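Local coordinates for protein acetyltransferase (Escherichia coli, PDB 7BYY) that acts as a toxin of a toxin-antitoxin system by acetylating aminoacyl-tRNAs, probably glycyl-tRNA(Gly), with acetyl-CoA as the likely acetyl donor, at residues G85-S90 with P169-I174; A145-Y150 with F155-A160; K39-S44 with G65-I70; Y18-T23 with K47-S52. The protein carries 1 engineered substitution. All blocks are in the same frame, centred on the assembly; numbering follows the deposited sequence.

The four contacts fall into two groups within one GNAT fold, built on a mixed sheet in the order 13-17, 55-61, 67-79, 94-105, 137-142, 168-173, 156-157. Along the chain, contacts 3 and 4 come first. Their segments alternate, both use helix 35-50, and their centres are about 11 Å apart where the helix meets strand 67-79 and the loop after strand 13-17. Contacts 1 and 2 follow, their centres about 14 Å apart, with contact 2 nested inside the loop that contact 1 closes; strands 156-157 and 168-173 pair between them. Contacts 1, 2 and 3 reach the same sheet. The centre of contact 1 is about 31 Å from those of contacts 3 and 4, across the chain's centre.

Contact 1 of 4, residues G85-S90 with P169-I174; sequences GVLQGS and PMFLAI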
loop_
_atom_site.group_PDB
_atom_site.type_symbol
_atom_site.label_atom_id
_atom_site.label_comp_id
_atom_site.label_asym_id
_atom_site.label_seq_id
_atom_site.Cartn_x
_atom_site.Cartn_y
_atom_site.Cartn_z
ATOM N N GLY A 85 21.765 -3.697 -3.947
ATOM C CA GLY A 85 22.660 -2.566 -3.998
ATOM C C GLY A 85 22.103 -1.309 -3.362
ATOM O O GLY A 85 22.861 -0.356 -3.145
ATOM N N VAL A 86 20.802 -1.284 -3.051
ATOM C CA VAL A 86 20.159 -0.155 -2.387
ATOM C C VAL A 86 19.516 -0.572 -1.069
ATOM O O VAL A 86 19.697 0.088 -0.041
ATOM C CB VAL A 86 19.120 0.526 -3.307
ATOM C CG1 VAL A 86 18.524 1.742 -2.615
ATOM C CG2 VAL A 86 19.759 0.924 -4.629
ATOM N N LEU A 87 18.743 -1.656 -1.079
ATOM C CA LEU A 87 18.132 -2.171 0.147
ATOM C C LEU A 87 19.115 -3.145 0.779
ATOM O O LEU A 87 19.289 -4.266 0.295
ATOM C CB LEU A 87 16.793 -2.841 -0.138
ATOM C CG LEU A 87 15.559 -1.965 0.094
ATOM C CD1 LEU A 87 14.286 -2.758 -0.136
ATOM C CD2 LEU A 87 15.567 -1.350 1.492
ATOM N N GLN A 88 19.763 -2.728 1.861
ATOM C CA GLN A 88 20.805 -3.549 2.451
ATOM C C GLN A 88 20.206 -4.508 3.467
ATOM O O GLN A 88 19.124 -4.282 4.024
ATOM C CB GLN A 88 21.851 -2.676 3.130
ATOM C CG GLN A 88 22.441 -1.536 2.280
ATOM C CD GLN A 88 22.854 -1.908 0.855
ATOM O OE1 GLN A 88 22.038 -2.282 0.004
ATOM N NE2 GLN A 88 24.145 -1.787 0.592
ATOM N N GLY A 89 20.939 -5.583 3.719
ATOM C CA GLY A 89 20.468 -6.586 4.648
ATOM C C GLY A 89 19.575 -7.595 3.968
ATOM O O GLY A 89 19.292 -7.527 2.769
ATOM N N SER A 90 19.129 -8.560 4.764
ATOM C CA SER A 90 18.234 -9.591 4.264
ATOM C C SER A 90 16.881 -8.986 3.911
ATOM O O SER A 90 16.274 -8.277 4.719
ATOM C CB SER A 90 18.069 -10.700 5.304
ATOM O OG SER A 90 17.664 -10.181 6.559
ATOM N N PRO A 169 14.560 3.880 -13.714
ATOM C CA PRO A 169 14.083 3.538 -12.370
ATOM C C PRO A 169 14.915 4.215 -11.291
ATOM O O PRO A 169 16.145 4.260 -11.361
ATOM C CB PRO A 169 14.240 2.014 -12.318
ATOM C CG PRO A 169 15.357 1.729 -13.258
ATOM C CD PRO A 169 15.243 2.748 -14.365
ATOM N N MET A 170 14.223 4.758 -10.293
ATOM C CA MET A 170 14.863 5.385 -9.145
ATOM C C MET A 170 14.150 4.934 -7.877
ATOM O O MET A 170 12.954 4.626 -7.895
ATOM C CB MET A 170 14.853 6.921 -9.251
ATOM C CG MET A 170 15.420 7.464 -10.561
ATOM S SD MET A 170 15.783 9.231 -10.502
ATOM C CE MET A 170 17.233 9.253 -9.451
ATOM N N PHE A 171 14.894 4.895 -6.773
ATOM C CA PHE A 171 14.389 4.345 -5.524
ATOM C C PHE A 171 14.861 5.191 -4.352
ATOM O O PHE A 171 15.969 5.735 -4.362
ATOM C CB PHE A 171 14.840 2.888 -5.335
ATOM C CG PHE A 171 14.279 2.230 -4.102
ATOM C CD1 PHE A 171 12.992 1.713 -4.100
ATOM C CD2 PHE A 171 15.041 2.121 -2.949
ATOM C CE1 PHE A 171 12.476 1.103 -2.972
ATOM C CE2 PHE A 171 14.529 1.512 -1.816
ATOM C CZ PHE A 171 13.246 1.003 -1.828
ATOM N N LEU A 172 14.005 5.292 -3.336
ATOM C CA LEU A 172 14.329 5.995 -2.096
ATOM C C LEU A 172 13.757 5.189 -0.938
ATOM O O LEU A 172 12.536 5.063 -0.815
ATOM C CB LEU A 172 13.771 7.417 -2.101
ATOM C CG LEU A 172 14.061 8.266 -0.862
ATOM C CD1 LEU A 172 15.562 8.398 -0.640
ATOM C CD2 LEU A 172 13.412 9.633 -0.995
ATOM N N ALA A 173 14.633 4.652 -0.091
ATOM C CA ALA A 173 14.199 3.795 1.002
ATOM C C ALA A 173 13.363 4.582 2.010
ATOM O O ALA A 173 13.464 5.807 2.127
ATOM C CB ALA A 173 15.405 3.160 1.693
ATOM N N ILE A 174 12.528 3.850 2.753
ATOM C CA ILE A 174 11.611 4.493 3.689
ATOM C C ILE A 174 12.365 5.107 4.863
ATOM O O ILE A 174 11.921 6.108 5.438
ATOM C CB ILE A 174 10.540 3.491 4.164
ATOM C CG1 ILE A 174 9.526 4.176 5.084
ATOM C CG2 ILE A 174 11.182 2.296 4.862
ATOM C CD1 ILE A 174 8.883 5.404 4.477
#
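V86 and L87, in the loop between strands 67-79 and 94-105, rest on F171 of strand 168-173, a penultimate strand of the GNAT sheet. The loop has no regular secondary structure, and no hydrogen bond spans the two segments; the join is purely apolar. V86 comes first and makes the closer approach, its CA-CB bond directed at the strand. V86 CG1 lies anti to the backbone N (chi1 -177°), and that branch does the touching, coming within 3.5 Å of F171 CD2 and 4.1 Å of F171 CE2. The ring reaches out to meet it with its own CG anti to the backbone N (chi1 -176°). V86 also packs on L158, in the loop that follows the short edge strand 156-157, so the loop residue touches two consecutive parts of this end of the sheet. L87 follows, and its CB starts off to one side before the end of the side chain comes nearer; it also meets K136. Beyond L87 the loop runs off from the strand. Both loop residues come near the same ring carbon, F171 CE2, and L87 crosses the phenyl group at about a right angle, with L87 CG 4.1 Å from F171 CE2.

Contact 2 of 4, residues A145-Y150 with F155-A160; sequences AAINFY and FVQLSA
Y150 and F155 lie side by side and point the same way from the two arms of a tight connection between helix 147-151 and strand 156-157. Their rings are nonetheless turned almost at right angles, 79° between planes. The pair is T-shaped (edge-to-face): the edge of Y150 addresses the face of F155, and the ring centroids of Y150 and F155 are 5.7 Å apart. Nearer the backbone, Y150 CB packs against F155 CD1 at 3.7 Å.

The same two residues are joined through the main chain. F155 N donates to Y150 O over 3.0 Å, a somewhat bent bond (N-H...O 143°), with the donor tilted from the carbonyl plane. Y150 O also lies at the edge of the F155 ring, in its plane. On the helix side, F149 CD2 sits over the centre of one face of the Y150 ring.

Further along, I147 and Q157 meet obliquely, with I147 CG2 3.5 Å from Q157 OE1. The glutamine runs out extended, CG anti to the backbone N (chi1 -174°), and its other amide atom, Q157 NE2, donates almost straight to S159 O at 2.7 Å, which fixes the rotation of the amide.

The arrangement closes the helix-to-strand turn of the GNAT fold. Y150 reaches L100 and L103 of strand 94-105 and L140 of strand 137-142, while F155 packs on V138, on L172 of strand 168-173 and on F123 of helix 114-132.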
loop_
_atom_site.group_PDB
_atom_site.type_symbol
_atom_site.label_atom_id
_atom_site.label_comp_id
_atom_site.label_asym_id
_atom_site.label_seq_id
_atom_site.Cartn_x
_atom_site.Cartn_y
_atom_site.Cartn_z
ATOM N N ALA A 145 14.364 14.875 -18.002
ATOM C CA ALA A 145 14.278 16.252 -17.534
ATOM C C ALA A 145 14.019 16.356 -16.036
ATOM O O ALA A 145 13.870 17.475 -15.531
ATOM C CB ALA A 145 13.183 16.997 -18.300
ATOM N N ALA A 146 13.961 15.233 -15.315
ATOM C CA ALA A 146 13.678 15.274 -13.886
ATOM C C ALA A 146 14.552 14.326 -13.073
ATOM O O ALA A 146 14.316 14.181 -11.867
ATOM C CB ALA A 146 12.201 14.963 -13.623
ATOM N N ILE A 147 15.551 13.681 -13.683
ATOM C CA ILE A 147 16.418 12.772 -12.935
ATOM C C ILE A 147 17.190 13.529 -11.864
ATOM O O ILE A 147 17.320 13.064 -10.726
ATOM C CB ILE A 147 17.371 12.029 -13.889
ATOM C CG1 ILE A 147 16.588 11.322 -14.993
ATOM C CG2 ILE A 147 18.219 11.030 -13.123
ATOM C CD1 ILE A 147 17.474 10.639 -16.011
ATOM N N ASN A 148 17.715 14.706 -12.209
ATOM C CA ASN A 148 18.498 15.470 -11.245
ATOM C C ASN A 148 17.646 15.939 -10.074
ATOM O O ASN A 148 18.152 16.070 -8.955
ATOM C CB ASN A 148 19.164 16.660 -11.935
ATOM C CG ASN A 148 20.583 16.355 -12.368
ATOM O OD1 ASN A 148 20.872 16.246 -13.560
ATOM N ND2 ASN A 148 21.481 16.209 -11.396
ATOM N N PHE A 149 16.356 16.186 -10.305
ATOM C CA PHE A 149 15.479 16.628 -9.226
ATOM C C PHE A 149 15.333 15.547 -8.160
ATOM O O PHE A 149 15.635 15.774 -6.981
ATOM C CB PHE A 149 14.112 17.024 -9.791
ATOM C CG PHE A 149 13.074 17.284 -8.739
ATOM C CD1 PHE A 149 13.130 18.428 -7.961
ATOM C CD2 PHE A 149 12.041 16.385 -8.528
ATOM C CE1 PHE A 149 12.174 18.670 -6.989
ATOM C CE2 PHE A 149 11.084 16.620 -7.558
ATOM C CZ PHE A 149 11.150 17.765 -6.789
ATOM N N TYR A 150 14.869 14.357 -8.556
ATOM C CA TYR A 150 14.683 13.281 -7.586
ATOM C C TYR A 150 16.016 12.838 -6.993
ATOM O O TYR A 150 16.091 12.492 -5.809
ATOM C CB TYR A 150 13.957 12.101 -8.235
ATOM C CG TYR A 150 12.570 12.430 -8.756
ATOM C CD1 TYR A 150 11.515 12.690 -7.884
ATOM C CD2 TYR A 150 12.316 12.480 -10.121
ATOM C CE1 TYR A 150 10.246 12.991 -8.363
ATOM C CE2 TYR A 150 11.055 12.779 -10.609
ATOM C CZ TYR A 150 10.023 13.034 -9.730
ATOM O OH TYR A 150 8.771 13.332 -10.226
ATOM N N PHE A 155 16.784 10.172 -4.038
ATOM C CA PHE A 155 16.571 9.025 -4.914
ATOM C C PHE A 155 17.871 8.603 -5.586
ATOM O O PHE A 155 18.633 9.439 -6.081
ATOM C CB PHE A 155 15.511 9.352 -5.965
ATOM C CG PHE A 155 14.107 9.358 -5.431
ATOM C CD1 PHE A 155 13.569 10.507 -4.875
ATOM C CD2 PHE A 155 13.323 8.218 -5.489
ATOM C CE1 PHE A 155 12.274 10.519 -4.388
ATOM C CE2 PHE A 155 12.027 8.222 -5.003
ATOM C CZ PHE A 155 11.502 9.374 -4.452
ATOM N N VAL A 156 18.127 7.298 -5.593
ATOM C CA VAL A 156 19.296 6.712 -6.240
ATOM C C VAL A 156 18.834 6.001 -7.506
ATOM O O VAL A 156 17.860 5.238 -7.479
ATOM C CB VAL A 156 20.044 5.751 -5.298
ATOM C CG1 VAL A 156 19.074 4.802 -4.613
ATOM C CG2 VAL A 156 21.097 4.968 -6.062
ATOM N N GLN A 157 19.522 6.263 -8.615
ATOM C CA GLN A 157 19.152 5.641 -9.877
ATOM C C GLN A 157 19.584 4.179 -9.895
ATOM O O GLN A 157 20.694 3.836 -9.481
ATOM C CB GLN A 157 19.782 6.395 -11.047
ATOM C CG GLN A 157 19.328 5.905 -12.409
ATOM C CD GLN A 157 19.736 6.837 -13.530
ATOM O OE1 GLN A 157 20.057 8.004 -13.298
ATOM N NE2 GLN A 157 19.735 6.323 -14.756
ATOM N N LEU A 158 18.695 3.315 -10.379
ATOM C CA LEU A 158 18.946 1.879 -10.394
ATOM C C LEU A 158 19.526 1.380 -11.709
ATOM O O LEU A 158 20.216 0.355 -11.717
ATOM C CB LEU A 158 17.651 1.115 -10.095
ATOM C CG LEU A 158 16.983 1.462 -8.760
ATOM C CD1 LEU A 158 15.484 1.192 -8.812
ATOM C CD2 LEU A 158 17.633 0.692 -7.618
ATOM N N SER A 159 19.275 2.078 -12.814
ATOM C CA SER A 159 19.751 1.638 -14.118
ATOM C C SER A 159 19.746 2.825 -15.069
ATOM O O SER A 159 18.990 3.781 -14.885
ATOM C CB SER A 159 18.884 0.500 -14.670
ATOM O OG SER A 159 19.396 0.004 -15.894
ATOM N N ALA A 160 20.605 2.754 -16.084
ATOM C CA ALA A 160 20.667 3.776 -17.118
ATOM C C ALA A 160 19.811 3.442 -18.334
ATOM O O ALA A 160 19.829 4.196 -19.311
ATOM C CB ALA A 160 22.118 3.997 -17.555
#

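Contact 3 of 4, residues K39-S44 with G65-I70; sequences KFVRAS and GELIGI
V41 meets two residues three places apart on one strand, L67 and I70, and gives each a separate methyl. V41 CG1, anti to the backbone N (chi1 -177°), reaches L67 CD2 at 3.9 Å, the two side chains meeting tip to tip. V41 CG2, set anti to the carbonyl carbon and beside the backbone N, lies 3.8 Å from I70 CG2, and here the side chains slide past each other in opposite directions. A regular strand would turn residues three apart to opposite sides, yet the CA-CB bonds of L67 and I70 both point at the helix. The reason lies between them: I68 and G69 both face L59 of strand 55-61 in a classic beta bulge, and the extra residue resets the alternation.

This contact sets helix 35-50 against the start of strand 67-79 in the GNAT sheet. The two backbones stay well apart, V41 CA and I70 CA being 8.1 Å from each other, with apolar side chains between them and no hydrogen bond across. V41, L67 and I70 are all buried. L67 continues the hydrophobic cluster onto A58 and I60 of strand 55-61 and onto F30 in the loop ahead of the helix. Just before L67, E66 turns its carboxylate elsewhere, forming a salt bridge with K108 through OE1. On the helix, a wider pi-type turn spans 40-44, beginning just before V41.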
loop_
_atom_site.group_PDB
_atom_site.type_symbol
_atom_site.label_atom_id
_atom_site.label_comp_id
_atom_site.label_asym_id
_atom_site.label_seq_id
_atom_site.Cartn_x
_atom_site.Cartn_y
_atom_site.Cartn_z
ATOM N N LYS A 39 -1.733 15.785 -20.685
ATOM C CA LYS A 39 -2.953 15.145 -21.157
ATOM C C LYS A 39 -3.613 14.285 -20.085
ATOM O O LYS A 39 -4.829 14.074 -20.142
ATOM C CB LYS A 39 -2.657 14.306 -22.401
ATOM C CG LYS A 39 -3.867 14.092 -23.301
ATOM C CD LYS A 39 -4.548 15.415 -23.641
ATOM C CE LYS A 39 -5.790 15.203 -24.498
ATOM N NZ LYS A 39 -5.456 14.926 -25.925
ATOM N N PHE A 40 -2.846 13.791 -19.110
ATOM C CA PHE A 40 -3.438 12.983 -18.049
ATOM C C PHE A 40 -4.326 13.827 -17.147
ATOM O O PHE A 40 -5.469 13.455 -16.857
ATOM C CB PHE A 40 -2.348 12.301 -17.225
ATOM C CG PHE A 40 -2.873 11.575 -16.019
ATOM C CD1 PHE A 40 -2.900 12.188 -14.778
ATOM C CD2 PHE A 40 -3.351 10.281 -16.131
ATOM C CE1 PHE A 40 -3.390 11.522 -13.668
ATOM C CE2 PHE A 40 -3.841 9.607 -15.024
ATOM C CZ PHE A 40 -3.860 10.229 -13.791
ATOM N N VAL A 41 -3.807 14.964 -16.683
ATOM C CA VAL A 41 -4.565 15.812 -15.770
ATOM C C VAL A 41 -5.784 16.399 -16.471
ATOM O O VAL A 41 -6.873 16.476 -15.887
ATOM C CB VAL A 41 -3.656 16.914 -15.194
ATOM C CG1 VAL A 41 -4.414 17.762 -14.182
ATOM C CG2 VAL A 41 -2.409 16.306 -14.570
ATOM N N ARG A 42 -5.629 16.810 -17.732
ATOM C CA ARG A 42 -6.737 17.452 -18.430
ATOM C C ARG A 42 -7.905 16.493 -18.626
ATOM O O ARG A 42 -9.056 16.850 -18.356
ATOM C CB ARG A 42 -6.274 17.990 -19.781
ATOM C CG ARG A 42 -5.253 19.098 -19.700
ATOM C CD ARG A 42 -4.923 19.603 -21.094
ATOM N NE ARG A 42 -3.504 19.898 -21.255
ATOM C CZ ARG A 42 -3.035 20.933 -21.945
ATOM N NH1 ARG A 42 -3.879 21.769 -22.532
ATOM N NH2 ARG A 42 -1.727 21.137 -22.035
ATOM N N ALA A 43 -7.627 15.269 -19.070
ATOM C CA ALA A 43 -8.665 14.362 -19.542
ATOM C C ALA A 43 -8.892 13.138 -18.664
ATOM O O ALA A 43 -10.016 12.635 -18.622
ATOM C CB ALA A 43 -8.343 13.887 -20.964
ATOM N N SER A 44 -7.870 12.636 -17.971
ATOM C CA SER A 44 -7.960 11.336 -17.320
ATOM C C SER A 44 -7.827 11.371 -15.805
ATOM O O SER A 44 -7.931 10.314 -15.171
ATOM C CB SER A 44 -6.892 10.392 -17.889
ATOM O OG SER A 44 -6.759 9.231 -17.084
ATOM N N GLY A 65 -7.207 29.668 -6.280
ATOM C CA GLY A 65 -7.694 28.320 -6.488
ATOM C C GLY A 65 -7.003 27.548 -7.588
ATOM O O GLY A 65 -7.370 26.391 -7.831
ATOM N N GLU A 66 -6.005 28.138 -8.245
ATOM C CA GLU A 66 -5.380 27.525 -9.409
ATOM C C GLU A 66 -4.596 26.271 -9.030
ATOM O O GLU A 66 -4.038 26.157 -7.934
ATOM C CB GLU A 66 -4.450 28.522 -10.103
ATOM C CG GLU A 66 -5.155 29.533 -10.993
ATOM C CD GLU A 66 -4.297 29.968 -12.170
ATOM O OE1 GLU A 66 -3.206 29.387 -12.352
ATOM O OE2 GLU A 66 -4.714 30.883 -12.916
ATOM N N LEU A 67 -4.554 25.325 -9.965
ATOM C CA LEU A 67 -3.842 24.065 -9.770
ATOM C C LEU A 67 -2.363 24.311 -10.038
ATOM O O LEU A 67 -1.939 24.441 -11.188
ATOM C CB LEU A 67 -4.407 22.984 -10.684
ATOM C CG LEU A 67 -3.776 21.594 -10.563
ATOM C CD1 LEU A 67 -3.834 21.097 -9.125
ATOM C CD2 LEU A 67 -4.454 20.610 -11.503
ATOM N N ILE A 68 -1.572 24.376 -8.968
ATOM C CA ILE A 68 -0.145 24.643 -9.111
ATOM C C ILE A 68 0.603 23.371 -9.481
ATOM O O ILE A 68 1.412 23.355 -10.417
ATOM C CB ILE A 68 0.408 25.273 -7.820
ATOM C CG1 ILE A 68 -0.163 26.680 -7.637
ATOM C CG2 ILE A 68 1.931 25.302 -7.846
ATOM C CD1 ILE A 68 -0.306 27.102 -6.189
ATOM N N GLY A 69 0.344 22.285 -8.760
ATOM C CA GLY A 69 1.002 21.025 -9.044
ATOM C C GLY A 69 0.092 19.851 -8.758
ATOM O O GLY A 69 -0.915 19.967 -8.050
ATOM N N ILE A 70 0.463 18.706 -9.327
ATOM C CA ILE A 70 -0.257 17.458 -9.127
ATOM C C ILE A 70 0.756 16.362 -8.825
ATOM O O ILE A 70 1.945 16.476 -9.132
ATOM C CB ILE A 70 -1.123 17.074 -10.349
ATOM C CG1 ILE A 70 -2.317 16.222 -9.915
ATOM C CG2 ILE A 70 -0.288 16.339 -11.390
ATOM C CD1 ILE A 70 -3.315 16.965 -9.067
#

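Contact 4 of 4, residues Y18-T23 with K47-S52; sequences YQSDIT and KSVRNS
S20 opens the bend of a type I beta turn, Q19 to I22, that brings S20 CA within 6.3 Å of R50 CA, near the end of helix 35-50. In this GNAT fold the turn belongs to the loop linking strand 13-17 to that helix. It is closed by I22 N on Q19 O at 3.1 Å, while the helix finishes in a Schellman motif with S52, at positive phi, as its C-prime residue. No hydrogen bond spans the two segments.

S20 is the central side chain. S20 CB packs against V49 CG2 at 3.6 Å, and S20 OG touches R50 CG at the same 3.6 Å, a van der Waals contact. R50 bends at chi3 (-92°), which carries the guanidinium back over the turn so that S20 CB lies over one of its faces. The charge of R50 is not paired with the nearby D21: R50 NH1 stands 6.1 Å from D21 OD1, so any attraction is at long range.

The V49 CG2 methyl that meets S20 CB also meets Y18. Y18 OH is hydrogen-bonded to I22 O at 2.9 Å, nearly along the C=O axis, and to Q27 NE2, which pins the ring in place across the turn. At the helix end, N51 packs on S90 of the second subunit, bringing this corner to the dimer interface. Back inside the subunit, V49 CG2 meets the edge of the tyrosine ring, near its plane, 4.3 Å from Y18 CD1.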
loop_
_atom_site.group_PDB
_atom_site.type_symbol
_atom_site.label_atom_id
_atom_site.label_comp_id
_atom_site.label_asym_id
_atom_site.label_seq_id
_atom_site.Cartn_x
_atom_site.Cartn_y
_atom_site.Cartn_z
ATOM N N TYR A 18 -6.685 15.255 -3.835
ATOM C CA TYR A 18 -7.553 15.676 -4.926
ATOM C C TYR A 18 -8.864 14.902 -4.905
ATOM O O TYR A 18 -8.874 13.670 -4.823
ATOM C CB TYR A 18 -6.857 15.487 -6.273
ATOM C CG TYR A 18 -7.802 15.686 -7.432
ATOM C CD1 TYR A 18 -8.288 14.602 -8.150
ATOM C CD2 TYR A 18 -8.235 16.958 -7.788
ATOM C CE1 TYR A 18 -9.166 14.778 -9.201
ATOM C CE2 TYR A 18 -9.113 17.144 -8.835
ATOM C CZ TYR A 18 -9.575 16.049 -9.538
ATOM O OH TYR A 18 -10.450 16.222 -10.583
ATOM N N GLN A 19 -9.972 15.633 -4.980
ATOM C CA GLN A 19 -11.305 15.049 -5.043
ATOM C C GLN A 19 -11.748 14.978 -6.498
ATOM O O GLN A 19 -11.637 15.964 -7.234
ATOM C CB GLN A 19 -12.302 15.867 -4.220
ATOM C CG GLN A 19 -11.764 16.341 -2.880
ATOM C CD GLN A 19 -12.361 15.584 -1.709
ATOM O OE1 GLN A 19 -13.554 15.268 -1.697
ATOM N NE2 GLN A 19 -11.532 15.285 -0.713
ATOM N N SER A 20 -12.253 13.810 -6.907
ATOM C CA SER A 20 -12.616 13.595 -8.303
ATOM C C SER A 20 -13.767 14.481 -8.762
ATOM O O SER A 20 -13.905 14.713 -9.968
ATOM C CB SER A 20 -12.969 12.124 -8.533
ATOM O OG SER A 20 -13.723 11.600 -7.453
ATOM N N ASP A 21 -14.590 14.982 -7.842
ATOM C CA ASP A 21 -15.725 15.825 -8.193
ATOM C C ASP A 21 -15.389 17.311 -8.172
ATOM O O ASP A 21 -16.303 18.142 -8.234
ATOM C CB ASP A 21 -16.906 15.544 -7.259
ATOM C CG ASP A 21 -16.489 15.440 -5.802
ATOM O OD1 ASP A 21 -15.399 14.890 -5.531
ATOM O OD2 ASP A 21 -17.254 15.904 -4.927
ATOM N N ILE A 22 -14.108 17.664 -8.100
ATOM C CA ILE A 22 -13.665 19.050 -8.046
ATOM C C ILE A 22 -12.807 19.335 -9.272
ATOM O O ILE A 22 -12.015 18.487 -9.695
ATOM C CB ILE A 22 -12.889 19.335 -6.741
ATOM C CG1 ILE A 22 -13.835 19.268 -5.539
ATOM C CG2 ILE A 22 -12.173 20.683 -6.799
ATOM C CD1 ILE A 22 -14.696 20.503 -5.368
ATOM N N THR A 23 -12.986 20.519 -9.855
ATOM C CA THR A 23 -12.179 20.983 -10.980
ATOM C C THR A 23 -11.618 22.353 -10.630
ATOM O O THR A 23 -12.367 23.334 -10.565
ATOM C CB THR A 23 -12.998 21.049 -12.269
ATOM O OG1 THR A 23 -13.750 19.841 -12.425
ATOM C CG2 THR A 23 -12.081 21.228 -13.468
ATOM N N LYS A 47 -11.220 10.272 -13.705
ATOM C CA LYS A 47 -11.663 8.887 -13.776
ATOM C C LYS A 47 -10.656 7.920 -13.176
ATOM O O LYS A 47 -11.037 6.825 -12.749
ATOM C CB LYS A 47 -11.945 8.510 -15.222
ATOM C CG LYS A 47 -12.499 9.665 -16.018
ATOM C CD LYS A 47 -12.298 9.434 -17.501
ATOM C CE LYS A 47 -13.653 9.294 -18.184
ATOM N NZ LYS A 47 -13.602 9.353 -19.657
ATOM N N SER A 48 -9.378 8.294 -13.140
ATOM C CA SER A 48 -8.382 7.407 -12.551
ATOM C C SER A 48 -8.627 7.224 -11.058
ATOM O O SER A 48 -8.677 6.094 -10.561
ATOM C CB SER A 48 -6.976 7.946 -12.815
ATOM O OG SER A 48 -6.619 7.762 -14.172
ATOM N N VAL A 49 -8.791 8.327 -10.323
ATOM C CA VAL A 49 -9.011 8.207 -8.885
ATOM C C VAL A 49 -10.432 7.763 -8.563
ATOM O O VAL A 49 -10.670 7.225 -7.475
ATOM C CB VAL A 49 -8.675 9.519 -8.152
ATOM C CG1 VAL A 49 -7.350 10.082 -8.651
ATOM C CG2 VAL A 49 -9.785 10.535 -8.315
ATOM N N ARG A 50 -11.383 7.962 -9.479
ATOM C CA ARG A 50 -12.720 7.411 -9.285
ATOM C C ARG A 50 -12.679 5.890 -9.313
ATOM O O ARG A 50 -13.253 5.224 -8.443
ATOM C CB ARG A 50 -13.671 7.948 -10.354
ATOM C CG ARG A 50 -14.584 9.059 -9.867
ATOM C CD ARG A 50 -15.815 9.198 -10.747
ATOM N NE ARG A 50 -15.613 10.159 -11.829
ATOM C CZ ARG A 50 -15.995 11.432 -11.779
ATOM N NH1 ARG A 50 -16.598 11.902 -10.694
ATOM N NH2 ARG A 50 -15.772 12.235 -12.813
ATOM N N ASN A 51 -11.992 5.324 -10.306
ATOM C CA ASN A 51 -11.703 3.895 -10.308
ATOM C C ASN A 51 -10.815 3.498 -9.139
ATOM O O ASN A 51 -10.721 2.307 -8.823
ATOM C CB ASN A 51 -11.040 3.508 -11.633
ATOM C CG ASN A 51 -11.058 2.011 -11.887
ATOM O OD1 ASN A 51 -10.457 1.230 -11.146
ATOM N ND2 ASN A 51 -11.747 1.604 -12.947
ATOM N N SER A 52 -10.187 4.471 -8.478
ATOM C CA SER A 52 -9.124 4.222 -7.503
ATOM C C SER A 52 -7.952 3.509 -8.172
ATOM O O SER A 52 -7.374 2.567 -7.626
ATOM C CB SER A 52 -9.629 3.445 -6.281
ATOM O OG SER A 52 -9.766 2.065 -6.562
#